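Local coordinates for VWFA domain-containing protein (PDB 3IBS) that is of unknown function but carries a von Willebrand factor type A domain that binds a magnesium ion and probably belongs to a membrane-bound protein, at residues A[10-15]-A[49-54]; A[16-21]-A[36-41]; A[42-47]-A[204-209]; A[59-64]-A[87-92]. All coordinates share one frame; numbering follows the deposited sequence.

Contact 1 of 4, residues A[10-15]-A[49-54]; sequences KGVEVI and DNDKVG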
loop_
_atom_site.group_PDB
_atom_site.type_symbol
_atom_site.label_atom_id
_atom_site.label_comp_id
_atom_site.label_asym_id
_atom_site.label_seq_id
_atom_site.Cartn_x
_atom_site.Cartn_y
_atom_site.Cartn_z
ATOM N N LYS A 10 -8.380 32.927 -32.620
ATOM C CA LYS A 10 -7.638 31.638 -32.831
ATOM C C LYS A 10 -8.004 30.606 -31.769
ATOM O O LYS A 10 -7.130 29.940 -31.201
ATOM C CB LYS A 10 -6.117 31.890 -32.864
ATOM C CG LYS A 10 -5.583 32.806 -31.734
ATOM C CD LYS A 10 -4.093 33.118 -31.893
ATOM C CE LYS A 10 -3.852 34.114 -33.018
ATOM N NZ LYS A 10 -2.432 34.101 -33.456
ATOM N N GLY A 11 -9.298 30.480 -31.485
ATOM C CA GLY A 11 -9.766 29.556 -30.444
ATOM C C GLY A 11 -9.626 28.089 -30.824
ATOM O O GLY A 11 -9.764 27.729 -31.991
ATOM N N VAL A 12 -9.347 27.235 -29.840
ATOM C CA VAL A 12 -9.306 25.797 -30.083
ATOM C C VAL A 12 -10.381 25.075 -29.278
ATOM O O VAL A 12 -11.035 25.683 -28.430
ATOM C CB VAL A 12 -7.901 25.178 -29.819
ATOM C CG1 VAL A 12 -6.883 25.826 -30.732
ATOM C CG2 VAL A 12 -7.481 25.324 -28.366
ATOM N N GLU A 13 -10.569 23.796 -29.592
ATOM C CA GLU A 13 -11.486 22.933 -28.892
ATOM C C GLU A 13 -10.685 21.786 -28.270
ATOM O O GLU A 13 -9.913 21.092 -28.962
ATOM C CB GLU A 13 -12.562 22.421 -29.840
ATOM C CG GLU A 13 -13.427 23.561 -30.440
ATOM C CD GLU A 13 -14.526 23.101 -31.404
ATOM O OE1 GLU A 13 -14.694 21.885 -31.668
ATOM O OE2 GLU A 13 -15.237 24.002 -31.918
ATOM N N VAL A 14 -10.854 21.612 -26.960
ATOM C CA VAL A 14 -10.084 20.624 -26.206
ATOM C C VAL A 14 -11.060 19.700 -25.463
ATOM O O VAL A 14 -11.904 20.168 -24.680
ATOM C CB VAL A 14 -9.118 21.315 -25.192
ATOM C CG1 VAL A 14 -8.426 20.271 -24.298
ATOM C CG2 VAL A 14 -8.073 22.152 -25.910
ATOM N N ILE A 15 -10.975 18.402 -25.737
ATOM C CA ILE A 15 -11.765 17.448 -24.980
ATOM C C ILE A 15 -10.870 16.553 -24.142
ATOM O O ILE A 15 -9.946 15.920 -24.651
ATOM C CB ILE A 15 -12.716 16.632 -25.889
ATOM C CG1 ILE A 15 -13.781 17.584 -26.476
ATOM C CG2 ILE A 15 -13.408 15.538 -25.080
ATOM C CD1 ILE A 15 -14.643 16.957 -27.567
ATOM N N ASP A 49 -8.228 30.579 -23.213
ATOM C CA ASP A 49 -8.684 31.947 -23.414
ATOM C C ASP A 49 -9.971 32.037 -24.237
ATOM O O ASP A 49 -11.050 32.178 -23.667
ATOM C CB ASP A 49 -7.572 32.818 -24.006
ATOM C CG ASP A 49 -7.945 34.289 -24.050
ATOM O OD1 ASP A 49 -8.833 34.718 -23.273
ATOM O OD2 ASP A 49 -7.340 35.024 -24.863
ATOM N N ASN A 50 -9.876 31.959 -25.560
ATOM C CA ASN A 50 -11.094 32.033 -26.390
ATOM C C ASN A 50 -11.620 30.634 -26.712
ATOM O O ASN A 50 -12.270 30.428 -27.735
ATOM C CB ASN A 50 -10.802 32.823 -27.676
ATOM C CG ASN A 50 -12.069 33.201 -28.458
ATOM O OD1 ASN A 50 -13.199 33.087 -27.956
ATOM N ND2 ASN A 50 -11.879 33.659 -29.699
ATOM N N ASP A 51 -11.371 29.674 -25.824
ATOM C CA ASP A 51 -11.415 28.266 -26.218
ATOM C C ASP A 51 -12.613 27.503 -25.679
ATOM O O ASP A 51 -13.304 27.963 -24.769
ATOM C CB ASP A 51 -10.129 27.557 -25.776
ATOM C CG ASP A 51 -8.865 28.311 -26.186
ATOM O OD1 ASP A 51 -8.723 28.640 -27.371
ATOM O OD2 ASP A 51 -8.004 28.560 -25.318
ATOM N N LYS A 52 -12.850 26.322 -26.229
ATOM C CA LYS A 52 -13.893 25.461 -25.692
ATOM C C LYS A 52 -13.308 24.181 -25.125
ATOM O O LYS A 52 -12.300 23.641 -25.636
ATOM C CB LYS A 52 -14.950 25.147 -26.746
ATOM C CG LYS A 52 -15.610 26.375 -27.338
ATOM C CD LYS A 52 -16.630 25.964 -28.366
ATOM C CE LYS A 52 -17.403 27.158 -28.876
ATOM N NZ LYS A 52 -16.523 28.010 -29.725
ATOM N N VAL A 53 -13.954 23.700 -24.075
ATOM C CA VAL A 53 -13.501 22.533 -23.370
ATOM C C VAL A 53 -14.669 21.605 -23.132
ATOM O O VAL A 53 -15.785 22.053 -22.838
ATOM C CB VAL A 53 -12.764 22.908 -22.028
ATOM C CG1 VAL A 53 -13.681 23.601 -21.004
ATOM C CG2 VAL A 53 -12.120 21.685 -21.416
ATOM N N GLY A 54 -14.398 20.310 -23.278
ATOM C CA GLY A 54 -15.376 19.269 -22.958
ATOM C C GLY A 54 -14.689 18.175 -22.165
ATOM O O GLY A 54 -13.457 18.124 -22.109
HETATM O O HOH W 1 -6.586 30.042 -28.252
HETATM O O HOH W 2 -13.027 27.767 -29.864
HETATM O O HOH W 3 -14.856 26.564 -31.479
#
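Strand 13-15 and strand 52-54 run side by side in the same direction, joined by backbone bonds from Lys52, Val14 and Gly54 in turn. Lys52 N gives its hydrogen to Val12 O over 2.9 Å, nearly along the C=O axis, Val14 N returns a bond to Lys52 O at 2.8 Å, and Gly54 N reaches Val14 O at 2.9 Å. Before the first strand residues a side chain continues this ladder. Asp51 has CG beside its own backbone N (chi1 -50°), so OD1 takes Val12 N at 2.9 Å in a nearly straight bond (167°), the donor standing above the carboxylate plane. OD1 also receives a water that bridges to Lys10 O, while OD2 accepts Asp49 N at 2.9 Å. Glycine suits position 11, since a CB there would strike Asn50 O.

Further out, Val12 and Val14 face helix 200-214, both touching Ile209, and Val53 faces helix 72-80; their branched apolar side chains fill the space between sheet and helices. Glu13 bonds Thr106 and forms a salt bridge with Arg113; a water held by OE2 relays it to Lys52 NZ. This is the strand pairing of a beta-alpha-beta unit. With two backbone N-H groups and a water donating to it, the buried Asp51 carboxylate is probably stabilised as an anion and ties the loop before strand 52-58 to the backbone of Val12.

Contact 2 of 4, residues A[16-21]-A[36-41]; sequences IALDIS and KAKRLI. With MG (magnesium ion), chain I.
Leu18 holds CG anti to its backbone N (chi1 173°), whereas Ile41 turns CG1 beside the backbone N (chi1 -67°); these torsions bring the branches of strand 16-19 and helix 36-41 together. Leu18 splits its methyls, CD1 lying 3.7 Å from Ala37 CB and CD2 crossing obliquely to Ile41 CD1 at 4.1 Å. Ile16 meets Ile41 tip to tip, with Ile16 CD1 3.8 Å from Ile41 CG2. Small Ala37 lets the helix come close where the leucine is long.

At the end of the strand the chain reaches the metal site. Ser21 OG, between backbone N and carbonyl carbon (chi1 68°), binds magnesium at 2.2 Å, and Ser23 and four waters supply the other ligands. Asp19 works from the second shell: its OD1 accepts Ser21 N at 2.9 Å in an Asx turn and Ser21 OG at 2.7 Å through the syn lone pair, while OD2 accepts from a metal-bound water. The Asp-X-Ser-X-Ser run is that of the metal ion-dependent adhesion site of von Willebrand A domains.

Helix segment 36-41 runs nearly antiparallel to strand 16-19 and packs on it; Ile118 of strand 113-119 touches Ile16, Leu18, Ala37 and Ile41, and Met55 of strand 52-58 touches Ile41.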
loop_
_atom_site.group_PDB
_atom_site.type_symbol
_atom_site.label_atom_id
_atom_site.label_comp_id
_atom_site.label_asym_id
_atom_site.label_seq_id
_atom_site.Cartn_x
_atom_site.Cartn_y
_atom_site.Cartn_z
ATOM N N ILE A 16 -11.127 16.518 -22.837
ATOM C CA ILE A 16 -10.324 15.679 -21.954
ATOM C C ILE A 16 -11.030 14.349 -21.738
ATOM O O ILE A 16 -12.223 14.322 -21.454
ATOM C CB ILE A 16 -10.102 16.369 -20.602
ATOM C CG1 ILE A 16 -9.251 17.625 -20.845
ATOM C CG2 ILE A 16 -9.378 15.389 -19.596
ATOM C CD1 ILE A 16 -9.749 18.785 -20.136
ATOM N N ALA A 17 -10.296 13.251 -21.867
ATOM C CA ALA A 17 -10.890 11.941 -21.662
ATOM C C ALA A 17 -10.202 11.366 -20.436
ATOM O O ALA A 17 -9.045 10.989 -20.490
ATOM C CB ALA A 17 -10.669 11.052 -22.905
ATOM N N LEU A 18 -10.912 11.349 -19.320
ATOM C CA LEU A 18 -10.298 11.029 -18.038
ATOM C C LEU A 18 -10.664 9.609 -17.587
ATOM O O LEU A 18 -11.836 9.270 -17.422
ATOM C CB LEU A 18 -10.728 12.064 -16.992
ATOM C CG LEU A 18 -10.330 11.846 -15.524
ATOM C CD1 LEU A 18 -8.790 11.777 -15.354
ATOM C CD2 LEU A 18 -10.939 12.978 -14.655
ATOM N N ASP A 19 -9.636 8.811 -17.349
ATOM C CA ASP A 19 -9.757 7.493 -16.737
ATOM C C ASP A 19 -10.260 7.662 -15.308
ATOM O O ASP A 19 -9.613 8.336 -14.504
ATOM C CB ASP A 19 -8.363 6.822 -16.737
ATOM C CG ASP A 19 -8.411 5.332 -16.387
ATOM O OD1 ASP A 19 -9.285 4.925 -15.587
ATOM O OD2 ASP A 19 -7.558 4.559 -16.908
ATOM N N ILE A 20 -11.426 7.077 -14.999
ATOM C CA ILE A 20 -11.940 7.039 -13.631
ATOM C C ILE A 20 -12.105 5.589 -13.095
ATOM O O ILE A 20 -12.878 5.333 -12.162
ATOM C CB ILE A 20 -13.258 7.848 -13.463
ATOM C CG1 ILE A 20 -14.424 7.220 -14.261
ATOM C CG2 ILE A 20 -13.008 9.341 -13.800
ATOM C CD1 ILE A 20 -15.867 7.660 -13.762
ATOM N N SER A 21 -11.386 4.643 -13.680
ATOM C CA SER A 21 -11.371 3.276 -13.137
ATOM C C SER A 21 -10.705 3.250 -11.741
ATOM O O SER A 21 -10.046 4.225 -11.349
ATOM C CB SER A 21 -10.662 2.316 -14.088
ATOM O OG SER A 21 -9.283 2.599 -14.166
ATOM N N LYS A 36 -4.963 14.263 -8.584
ATOM C CA LYS A 36 -3.904 14.955 -9.321
ATOM C C LYS A 36 -4.361 15.290 -10.746
ATOM O O LYS A 36 -4.149 16.409 -11.225
ATOM C CB LYS A 36 -2.634 14.100 -9.366
ATOM C CG LYS A 36 -1.490 14.658 -10.280
ATOM C CD LYS A 36 -0.911 15.949 -9.716
ATOM C CE LYS A 36 0.228 16.504 -10.580
ATOM N NZ LYS A 36 0.991 17.570 -9.813
ATOM N N ALA A 37 -5.003 14.348 -11.426
ATOM C CA ALA A 37 -5.541 14.650 -12.755
ATOM C C ALA A 37 -6.538 15.814 -12.712
ATOM O O ALA A 37 -6.529 16.672 -13.573
ATOM C CB ALA A 37 -6.210 13.417 -13.350
ATOM N N LYS A 38 -7.415 15.829 -11.723
ATOM C CA LYS A 38 -8.398 16.904 -11.619
ATOM C C LYS A 38 -7.739 18.264 -11.389
ATOM O O LYS A 38 -8.088 19.262 -12.019
ATOM C CB LYS A 38 -9.440 16.573 -10.524
ATOM C CG LYS A 38 -10.362 15.445 -10.950
ATOM C CD LYS A 38 -11.068 14.748 -9.799
ATOM C CE LYS A 38 -12.080 15.618 -9.098
ATOM N NZ LYS A 38 -12.985 14.722 -8.330
ATOM N N ARG A 39 -6.740 18.288 -10.519
ATOM C CA ARG A 39 -6.027 19.513 -10.233
ATOM C C ARG A 39 -5.288 20.024 -11.460
ATOM O O ARG A 39 -5.265 21.239 -11.696
ATOM C CB ARG A 39 -5.076 19.306 -9.047
ATOM C CG ARG A 39 -5.869 19.069 -7.761
ATOM C CD ARG A 39 -4.937 18.878 -6.587
ATOM N NE ARG A 39 -5.720 18.640 -5.387
ATOM C CZ ARG A 39 -5.205 18.478 -4.177
ATOM N NH1 ARG A 39 -3.886 18.510 -3.992
ATOM N NH2 ARG A 39 -6.023 18.269 -3.164
ATOM N N LEU A 40 -4.722 19.105 -12.252
ATOM C CA LEU A 40 -4.066 19.458 -13.511
ATOM C C LEU A 40 -5.079 20.029 -14.517
ATOM O O LEU A 40 -4.785 21.009 -15.203
ATOM C CB LEU A 40 -3.371 18.237 -14.139
ATOM C CG LEU A 40 -2.596 18.425 -15.465
ATOM C CD1 LEU A 40 -1.493 17.353 -15.580
ATOM C CD2 LEU A 40 -3.487 18.378 -16.711
ATOM N N ILE A 41 -6.249 19.389 -14.616
ATOM C CA ILE A 41 -7.284 19.848 -15.551
ATOM C C ILE A 41 -7.785 21.257 -15.197
ATOM O O ILE A 41 -7.996 22.098 -16.065
ATOM C CB ILE A 41 -8.467 18.871 -15.602
ATOM C CG1 ILE A 41 -8.025 17.529 -16.234
ATOM C CG2 ILE A 41 -9.650 19.490 -16.401
ATOM C CD1 ILE A 41 -8.967 16.366 -15.874
HETATM MG MG MG I . -7.704 1.132 -14.299
HETATM O O HOH W 4 -6.822 2.232 -15.746
HETATM O O HOH W 5 -6.240 -0.330 -14.488
HETATM O O HOH W 6 -8.620 0.071 -12.771
HETATM O O HOH W 7 -8.947 0.111 -15.651
#

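Contact 3 of 4, residues A[42-47]-A[204-209]; sequences SRLVDE and AISQEI
Leu44 carries the apolar half of this helix-helix contact. From CB the chain places CG anti to the backbone N (chi1 -177°), and this brings the branch point round to helix 204-209. CG meets Ile209 CD1 at 4.0 Å. The CD1 methyl rests on Ile205 CG2 at 3.9 Å, and CD2 comes to 4.1 Å from the same Ile209 CD1. Leu44 crosses Ile209 at about a right angle and Ile205 obliquely, so its forked tip straddles the CD1 methyl of Ile209. An alanine here would remove the fork and would probably cost the contact most of its apolar area, loosening Ile205 and Ile209 on this side.

Ser206 provides the polar half, a small residue that suits the place where the backbones approach each other closely. Its OG lies 3.9 Å from Leu44 CA and 4.0 Å from Glu47 CG, both carbon atoms, so these are van der Waals contacts; a water spans the gap, giving a hydrogen to Leu44 O at 2.8 Å and sitting 2.7 Å from Ser206 OG. Gln202 NE2, one turn earlier in the same helix, also bonds that hydroxyl and helps fix it. Leu44 O therefore accepts from both Glu47 N and the water.

The segments run in the same general sense, their axes 10.0 Å apart and inclined by 33°. Both lie on one side of the central sheet, where Ile116 of strand 113-119 touches Leu44, Ile205 and Ile209, while Ile205 also touches Leu145 of strand 140-147.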
loop_
_atom_site.group_PDB
_atom_site.type_symbol
_atom_site.label_atom_id
_atom_site.label_comp_id
_atom_site.label_asym_id
_atom_site.label_seq_id
_atom_site.Cartn_x
_atom_site.Cartn_y
_atom_site.Cartn_z
ATOM N N SER A 42 -7.990 21.482 -13.908
ATOM C CA SER A 42 -8.406 22.784 -13.417
ATOM C C SER A 42 -7.404 23.851 -13.856
ATOM O O SER A 42 -7.803 24.909 -14.325
ATOM C CB SER A 42 -8.589 22.761 -11.893
ATOM O OG SER A 42 -9.022 24.031 -11.443
ATOM N N ARG A 43 -6.114 23.553 -13.769
ATOM C CA ARG A 43 -5.092 24.528 -14.170
ATOM C C ARG A 43 -4.993 24.666 -15.701
ATOM O O ARG A 43 -4.743 25.752 -16.218
ATOM C CB ARG A 43 -3.723 24.183 -13.531
ATOM C CG ARG A 43 -3.703 24.389 -12.006
ATOM C CD ARG A 43 -2.578 23.606 -11.283
ATOM N NE ARG A 43 -2.472 24.027 -9.880
ATOM C CZ ARG A 43 -3.312 23.668 -8.907
ATOM N NH1 ARG A 43 -4.345 22.857 -9.163
ATOM N NH2 ARG A 43 -3.119 24.109 -7.664
ATOM N N LEU A 44 -5.219 23.565 -16.416
ATOM C CA LEU A 44 -5.322 23.589 -17.854
ATOM C C LEU A 44 -6.449 24.565 -18.288
ATOM O O LEU A 44 -6.243 25.421 -19.151
ATOM C CB LEU A 44 -5.575 22.162 -18.371
ATOM C CG LEU A 44 -5.663 21.898 -19.878
ATOM C CD1 LEU A 44 -5.389 20.398 -20.193
ATOM C CD2 LEU A 44 -7.019 22.357 -20.435
ATOM N N VAL A 45 -7.618 24.447 -17.667
ATOM C CA VAL A 45 -8.769 25.322 -17.989
ATOM C C VAL A 45 -8.481 26.816 -17.698
ATOM O O VAL A 45 -8.882 27.690 -18.481
ATOM C CB VAL A 45 -10.062 24.842 -17.249
ATOM C CG1 VAL A 45 -11.237 25.807 -17.440
ATOM C CG2 VAL A 45 -10.463 23.467 -17.724
ATOM N N ASP A 46 -7.771 27.103 -16.600
ATOM C CA ASP A 46 -7.355 28.476 -16.275
ATOM C C ASP A 46 -6.490 29.088 -17.366
ATOM O O ASP A 46 -6.427 30.297 -17.472
ATOM C CB ASP A 46 -6.555 28.536 -14.968
ATOM C CG ASP A 46 -7.402 28.254 -13.737
ATOM O OD1 ASP A 46 -8.630 28.396 -13.801
ATOM O OD2 ASP A 46 -6.822 27.893 -12.696
ATOM N N GLU A 47 -5.798 28.262 -18.143
ATOM C CA GLU A 47 -4.911 28.776 -19.198
ATOM C C GLU A 47 -5.635 28.978 -20.537
ATOM O O GLU A 47 -5.078 29.565 -21.455
ATOM C CB GLU A 47 -3.694 27.860 -19.394
ATOM C CG GLU A 47 -2.722 27.839 -18.205
ATOM C CD GLU A 47 -2.230 29.231 -17.806
ATOM O OE1 GLU A 47 -1.864 30.032 -18.693
ATOM O OE2 GLU A 47 -2.229 29.531 -16.590
ATOM N N ALA A 204 3.530 21.399 -19.873
ATOM C CA ALA A 204 3.798 20.810 -21.173
ATOM C C ALA A 204 2.528 20.762 -22.035
ATOM O O ALA A 204 2.556 21.159 -23.196
ATOM C CB ALA A 204 4.432 19.427 -21.042
ATOM N N ILE A 205 1.417 20.298 -21.469
ATOM C CA ILE A 205 0.202 20.163 -22.246
ATOM C C ILE A 205 -0.386 21.537 -22.582
ATOM O O ILE A 205 -0.806 21.755 -23.710
ATOM C CB ILE A 205 -0.836 19.174 -21.601
ATOM C CG1 ILE A 205 -1.873 18.702 -22.636
ATOM C CG2 ILE A 205 -1.534 19.787 -20.403
ATOM C CD1 ILE A 205 -1.264 17.963 -23.857
ATOM N N SER A 206 -0.372 22.476 -21.635
ATOM C CA SER A 206 -0.858 23.826 -21.929
ATOM C C SER A 206 -0.016 24.499 -23.024
ATOM O O SER A 206 -0.535 25.287 -23.823
ATOM C CB SER A 206 -0.921 24.697 -20.667
ATOM O OG SER A 206 -2.012 24.306 -19.830
ATOM N N GLN A 207 1.275 24.169 -23.063
ATOM C CA GLN A 207 2.172 24.661 -24.093
ATOM C C GLN A 207 1.767 24.106 -25.447
ATOM O O GLN A 207 1.732 24.836 -26.433
ATOM C CB GLN A 207 3.630 24.285 -23.766
ATOM C CG GLN A 207 4.652 24.545 -24.888
ATOM C CD GLN A 207 4.612 25.980 -25.407
ATOM O OE1 GLN A 207 4.495 26.219 -26.619
ATOM N NE2 GLN A 207 4.691 26.945 -24.489
ATOM N N GLU A 208 1.468 22.807 -25.479
ATOM C CA GLU A 208 1.041 22.125 -26.702
ATOM C C GLU A 208 -0.261 22.726 -27.227
ATOM O O GLU A 208 -0.403 22.967 -28.433
ATOM C CB GLU A 208 0.891 20.621 -26.441
ATOM C CG GLU A 208 0.295 19.822 -27.591
ATOM C CD GLU A 208 1.192 19.758 -28.824
ATOM O OE1 GLU A 208 2.398 20.079 -28.721
ATOM O OE2 GLU A 208 0.683 19.376 -29.905
ATOM N N ILE A 209 -1.211 22.955 -26.320
ATOM C CA ILE A 209 -2.480 23.602 -26.669
ATOM C C ILE A 209 -2.247 25.013 -27.244
ATOM O O ILE A 209 -2.809 25.348 -28.298
ATOM C CB ILE A 209 -3.450 23.646 -25.473
ATOM C CG1 ILE A 209 -3.897 22.224 -25.094
ATOM C CG2 ILE A 209 -4.690 24.508 -25.794
ATOM C CD1 ILE A 209 -4.455 22.120 -23.681
HETATM O O HOH W 8 -4.285 24.966 -21.060
#

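Contact 4 of 4, residues A[59-64]-A[87-92]; sequences AGDAFT and ISKQGT
The Phe63 ring is met at its edge: Ile87 CG1 lies near the ring plane, 3.6 Å from Phe63 CE2, the two side chains sliding past each other in opposite directions. In the von Willebrand A fold, the 87-92 loop and the turn at 59-61 lie at the metal-binding end of the sheet, and Thr92, its side chain about 4 Å from the magnesium ion, is consistent with the threonine of that site in relatives. A second flat group, the Asp61 carboxylate, ends a side chain that Lys89 crosses at about a right angle, Lys89 CD lying 3.4 Å from Asp61 OD2. The Gln90 amide makes the third; its NE2 bonds Ser88 O, which lies in the amide plane, and its OE1 accepts Asn22 N.

Lys89 NZ and Asp61 OD1 form a weak salt bridge at 3.5 Å. An alanine here in place of Asp61 would remove the carboxylate and would probably leave the Lys89 chain less ordered. The backbones meet more firmly, Gly60 N bonding Lys89 O at 2.9 Å with a bent angle of 144°, the donor above the carbonyl plane. Glycine suits both Gly60, where a CB would run into Gln90 O, and Gly91, whose phi of 146° would jam a CB against the preceding carbonyl. Ile87 fills the inner side: its CG2 touches Ala59 CB at 4.0 Å, and its CD1 sits 3.5 Å from Asp61 O.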
loop_
_atom_site.group_PDB
_atom_site.type_symbol
_atom_site.label_atom_id
_atom_site.label_comp_id
_atom_site.label_asym_id
_atom_site.label_seq_id
_atom_site.Cartn_x
_atom_site.Cartn_y
_atom_site.Cartn_z
ATOM N N ALA A 59 -14.271 4.182 -17.874
ATOM C CA ALA A 59 -13.637 3.032 -17.288
ATOM C C ALA A 59 -13.927 1.894 -18.264
ATOM O O ALA A 59 -13.358 1.873 -19.353
ATOM C CB ALA A 59 -14.177 2.778 -15.855
ATOM N N GLY A 60 -14.819 0.975 -17.913
ATOM C CA GLY A 60 -15.290 -0.048 -18.860
ATOM C C GLY A 60 -16.164 0.507 -19.975
ATOM O O GLY A 60 -16.209 -0.065 -21.071
ATOM N N ASP A 61 -16.864 1.606 -19.691
ATOM C CA ASP A 61 -17.600 2.391 -20.690
ATOM C C ASP A 61 -17.079 3.826 -20.654
ATOM O O ASP A 61 -16.339 4.194 -19.724
ATOM C CB ASP A 61 -19.112 2.420 -20.363
ATOM C CG ASP A 61 -19.780 1.033 -20.459
ATOM O OD1 ASP A 61 -19.467 0.262 -21.400
ATOM O OD2 ASP A 61 -20.622 0.709 -19.581
ATOM N N ALA A 62 -17.498 4.639 -21.627
ATOM C CA ALA A 62 -17.203 6.069 -21.653
ATOM C C ALA A 62 -18.483 6.889 -21.761
ATOM O O ALA A 62 -19.376 6.521 -22.482
ATOM C CB ALA A 62 -16.281 6.411 -22.822
ATOM N N PHE A 63 -18.547 8.022 -21.067
ATOM C CA PHE A 63 -19.635 8.956 -21.286
ATOM C C PHE A 63 -19.200 10.411 -21.178
ATOM O O PHE A 63 -18.158 10.717 -20.599
ATOM C CB PHE A 63 -20.871 8.617 -20.414
ATOM C CG PHE A 63 -20.780 9.061 -18.974
ATOM C CD1 PHE A 63 -21.109 10.373 -18.602
ATOM C CD2 PHE A 63 -20.441 8.152 -17.975
ATOM C CE1 PHE A 63 -21.056 10.785 -17.242
ATOM C CE2 PHE A 63 -20.386 8.551 -16.619
ATOM C CZ PHE A 63 -20.693 9.867 -16.256
ATOM N N THR A 64 -20.011 11.290 -21.754
ATOM C CA THR A 64 -19.768 12.715 -21.735
ATOM C C THR A 64 -20.103 13.296 -20.380
ATOM O O THR A 64 -21.263 13.257 -19.947
ATOM C CB THR A 64 -20.641 13.422 -22.800
ATOM O OG1 THR A 64 -20.271 12.934 -24.101
ATOM C CG2 THR A 64 -20.430 14.964 -22.737
ATOM N N ILE A 87 -19.109 5.437 -12.955
ATOM C CA ILE A 87 -19.165 4.271 -13.855
ATOM C C ILE A 87 -18.861 2.999 -13.075
ATOM O O ILE A 87 -17.769 2.844 -12.527
ATOM C CB ILE A 87 -18.149 4.389 -15.026
ATOM C CG1 ILE A 87 -18.401 5.653 -15.853
ATOM C CG2 ILE A 87 -18.190 3.122 -15.925
ATOM C CD1 ILE A 87 -17.290 5.974 -16.828
ATOM N N SER A 88 -19.812 2.072 -13.039
ATOM C CA SER A 88 -19.593 0.806 -12.319
ATOM C C SER A 88 -18.862 -0.275 -13.136
ATOM O O SER A 88 -18.051 -1.002 -12.585
ATOM C CB SER A 88 -20.901 0.259 -11.743
ATOM O OG SER A 88 -21.882 0.195 -12.755
ATOM N N LYS A 89 -19.141 -0.379 -14.432
ATOM C CA LYS A 89 -18.434 -1.324 -15.305
ATOM C C LYS A 89 -16.934 -1.016 -15.351
ATOM O O LYS A 89 -16.526 0.091 -15.728
ATOM C CB LYS A 89 -19.022 -1.274 -16.714
ATOM C CG LYS A 89 -18.289 -2.113 -17.737
ATOM C CD LYS A 89 -19.089 -2.240 -19.017
ATOM C CE LYS A 89 -18.312 -2.981 -20.096
ATOM N NZ LYS A 89 -19.170 -3.208 -21.307
ATOM N N GLN A 90 -16.109 -1.991 -14.969
ATOM C CA GLN A 90 -14.671 -1.738 -14.935
ATOM C C GLN A 90 -13.999 -2.070 -16.275
ATOM O O GLN A 90 -14.572 -2.759 -17.111
ATOM C CB GLN A 90 -14.004 -2.379 -13.698
ATOM C CG GLN A 90 -14.419 -1.662 -12.360
ATOM C CD GLN A 90 -14.164 -0.126 -12.407
ATOM O OE1 GLN A 90 -13.006 0.316 -12.419
ATOM N NE2 GLN A 90 -15.248 0.674 -12.421
ATOM N N GLY A 91 -12.812 -1.517 -16.490
ATOM C CA GLY A 91 -12.080 -1.691 -17.750
ATOM C C GLY A 91 -11.324 -0.413 -18.047
ATOM O O GLY A 91 -11.325 0.530 -17.237
ATOM N N THR A 92 -10.667 -0.374 -19.201
ATOM C CA THR A 92 -9.851 0.767 -19.589
ATOM C C THR A 92 -10.166 1.081 -21.049
ATOM O O THR A 92 -9.323 0.884 -21.930
ATOM C CB THR A 92 -8.337 0.473 -19.416
ATOM O OG1 THR A 92 -8.097 -0.083 -18.120
ATOM C CG2 THR A 92 -7.488 1.771 -19.568
#

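All four contacts lie in one von Willebrand A domain. Contacts 1 and 2 divide strand 13-19 between them, contact 2 nested within the loop closed by contact 1, centres about 17 Å apart. Contact 3 continues along helix 33-46 and meets contact 1 where Ile209 packs on Val12 and Val14, about 11 Å between centres. Contact 4, later in the chain, falls inside the span closed by contact 3, about 25 Å from it between centres. It touches contact 2 through Asp19, Ile20 and Ser21, with centres about 14 Å apart. Contacts 1 to 3 run from one end of the sheet through its packed middle, while contact 4 joins the loops near the magnesium ion at the other end.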